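Local coordinates for protein methoxy mycolic acid synthase 2 (Mycobacterium tuberculosis, PDB 1TPY) that converts a double bond of mycolic acids into a cis cyclopropane ring, transferring a methylene group from S-adenosyl-L-methionine, at residues L18-F22 with I253-V258. Numbering follows the deposited sequence.
Sequences LSDDF and IQSEEV
The capped start of helix 20-24 packs against the corner where helix 247-253 gives way to helix 256-275. Ser19 is the N-cap of helix 20-24: its OG accepts from Phe22 N at 3.2 Å. Ser255 is the N-cap of helix 256-275: its OG accepts from Val258 N, also at 3.2 Å. Gln254 leaves helical geometry (phi/psi -125/-96), making the corner between helix 247-253 and helix 256-275. The nearest CA atoms are those of Phe22 and Ile253, 6.5 Å apart. Phe22, with chi1 t, is the bump; Ile253 CG2, Gln254 CG and Val258 CG1 line the hollow that takes it. Phe22 CD1 is 3.7 Å from Gln254 CG. Val258 CG1 makes an off-centre CH-pi contact, 4.2 Å from the Phe22 ring centroid. Leu18 (t, p) reaches Val258, CD2 to CG1 4.1 Å, and its CD1 lies 3.2 Å from Gln254 NE2. Ile253 (m, t) fits over the first turn of helix 20-24: CG2 is 3.8 Å from Ser19 OG, and CD1 is 3.8 Å from Asp21 O. Tyr262 adds an edge-to-face ring contact to Phe22. The Ser19 side chain lies about 6 Å from that of Asn98, which binds S-adenosyl-L-methionine, so the contact flanks the cofactor site. Contacts across it are van der Waals, so shape fit, rather than polar pairing, probably sets the alignment.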
loop_
_atom_site.group_PDB
_atom_site.type_symbol
_atom_site.label_atom_id
_atom_site.label_comp_id
_atom_site.label_asym_id
_atom_site.label_seq_id
_atom_site.Cartn_x
_atom_site.Cartn_y
_atom_site.Cartn_z
ATOM N N LEU A 18 2.080 -15.080 4.776
ATOM C CA LEU A 18 2.753 -16.215 4.148
ATOM C C LEU A 18 4.036 -16.562 4.907
ATOM O O LEU A 18 4.243 -17.705 5.312
ATOM C CB LEU A 18 3.106 -15.881 2.695
ATOM C CG LEU A 18 3.809 -17.011 1.937
ATOM C CD1 LEU A 18 2.858 -18.202 1.827
ATOM C CD2 LEU A 18 4.229 -16.537 0.557
ATOM N N SER A 19 4.891 -15.563 5.089
ATOM C CA SER A 19 6.158 -15.733 5.792
ATOM C C SER A 19 7.024 -14.495 5.631
ATOM O O SER A 19 7.323 -14.084 4.514
ATOM C CB SER A 19 6.923 -16.941 5.245
ATOM O OG SER A 19 8.271 -16.924 5.686
ATOM N N ASP A 20 7.429 -13.906 6.749
ATOM C CA ASP A 20 8.276 -12.722 6.713
ATOM C C ASP A 20 9.608 -13.049 6.061
ATOM O O ASP A 20 10.190 -12.227 5.350
ATOM C CB ASP A 20 8.501 -12.196 8.129
ATOM C CG ASP A 20 7.360 -11.333 8.606
ATOM O OD1 ASP A 20 6.297 -11.341 7.945
ATOM O OD2 ASP A 20 7.520 -10.653 9.639
ATOM N N ASP A 21 10.092 -14.259 6.311
ATOM C CA ASP A 21 11.349 -14.701 5.735
ATOM C C ASP A 21 11.245 -14.724 4.213
ATOM O O ASP A 21 12.188 -14.364 3.515
ATOM C CB ASP A 21 11.696 -16.098 6.257
ATOM C CG ASP A 21 12.184 -16.076 7.691
ATOM O OD1 ASP A 21 12.088 -17.120 8.367
ATOM O OD2 ASP A 21 12.676 -15.018 8.140
ATOM N N PHE A 22 10.091 -15.141 3.705
ATOM C CA PHE A 22 9.884 -15.204 2.262
ATOM C C PHE A 22 9.889 -13.808 1.659
ATOM O O PHE A 22 10.564 -13.559 0.660
ATOM C CB PHE A 22 8.561 -15.895 1.928
ATOM C CG PHE A 22 8.347 -16.102 0.456
ATOM C CD1 PHE A 22 9.000 -17.131 -0.218
ATOM C CD2 PHE A 22 7.531 -15.236 -0.272
ATOM C CE1 PHE A 22 8.845 -17.294 -1.598
ATOM C CE2 PHE A 22 7.373 -15.394 -1.651
ATOM C CZ PHE A 22 8.034 -16.425 -2.311
ATOM N N ILE A 253 12.401 -22.124 1.947
ATOM C CA ILE A 253 11.478 -21.508 2.896
ATOM C C ILE A 253 10.029 -21.888 2.618
ATOM O O ILE A 253 9.239 -22.079 3.544
ATOM C CB ILE A 253 11.586 -19.970 2.856
ATOM C CG1 ILE A 253 12.970 -19.539 3.338
ATOM C CG2 ILE A 253 10.497 -19.343 3.721
ATOM C CD1 ILE A 253 13.195 -18.048 3.284
ATOM N N GLN A 254 9.686 -21.981 1.339
ATOM C CA GLN A 254 8.335 -22.329 0.927
ATOM C C GLN A 254 8.333 -23.533 -0.009
ATOM O O GLN A 254 8.347 -24.677 0.443
ATOM C CB GLN A 254 7.677 -21.134 0.239
ATOM C CG GLN A 254 7.246 -20.022 1.180
ATOM C CD GLN A 254 6.056 -20.414 2.042
ATOM O OE1 GLN A 254 6.167 -20.530 3.263
ATOM N NE2 GLN A 254 4.910 -20.623 1.404
ATOM N N SER A 255 8.315 -23.273 -1.313
ATOM C CA SER A 255 8.301 -24.344 -2.303
ATOM C C SER A 255 8.498 -23.774 -3.700
ATOM O O SER A 255 8.393 -22.563 -3.904
ATOM C CB SER A 255 6.966 -25.086 -2.256
ATOM O OG SER A 255 5.902 -24.240 -2.668
ATOM N N GLU A 256 8.778 -24.647 -4.662
ATOM C CA GLU A 256 8.968 -24.197 -6.029
ATOM C C GLU A 256 7.655 -23.623 -6.543
ATOM O O GLU A 256 7.645 -22.671 -7.328
ATOM C CB GLU A 256 9.427 -25.352 -6.922
ATOM C CG GLU A 256 9.719 -24.929 -8.356
ATOM C CD GLU A 256 10.776 -25.795 -9.022
ATOM O OE1 GLU A 256 11.123 -25.517 -10.192
ATOM O OE2 GLU A 256 11.265 -26.748 -8.376
ATOM N N GLU A 257 6.549 -24.202 -6.086
ATOM C CA GLU A 257 5.223 -23.751 -6.488
ATOM C C GLU A 257 4.999 -22.305 -6.069
ATOM O O GLU A 257 4.533 -21.485 -6.861
ATOM C CB GLU A 257 4.142 -24.636 -5.863
ATOM C CG GLU A 257 2.723 -24.225 -6.229
ATOM C CD GLU A 257 1.679 -25.198 -5.716
ATOM O OE1 GLU A 257 1.747 -26.390 -6.080
ATOM O OE2 GLU A 257 0.786 -24.770 -4.955
ATOM N N VAL A 258 5.329 -21.995 -4.819
ATOM C CA VAL A 258 5.161 -20.641 -4.311
ATOM C C VAL A 258 6.135 -19.703 -5.013
ATOM O O VAL A 258 5.785 -18.578 -5.363
ATOM C CB VAL A 258 5.390 -20.582 -2.787
ATOM C CG1 VAL A 258 5.485 -19.132 -2.325
ATOM C CG2 VAL A 258 4.242 -21.286 -2.073
#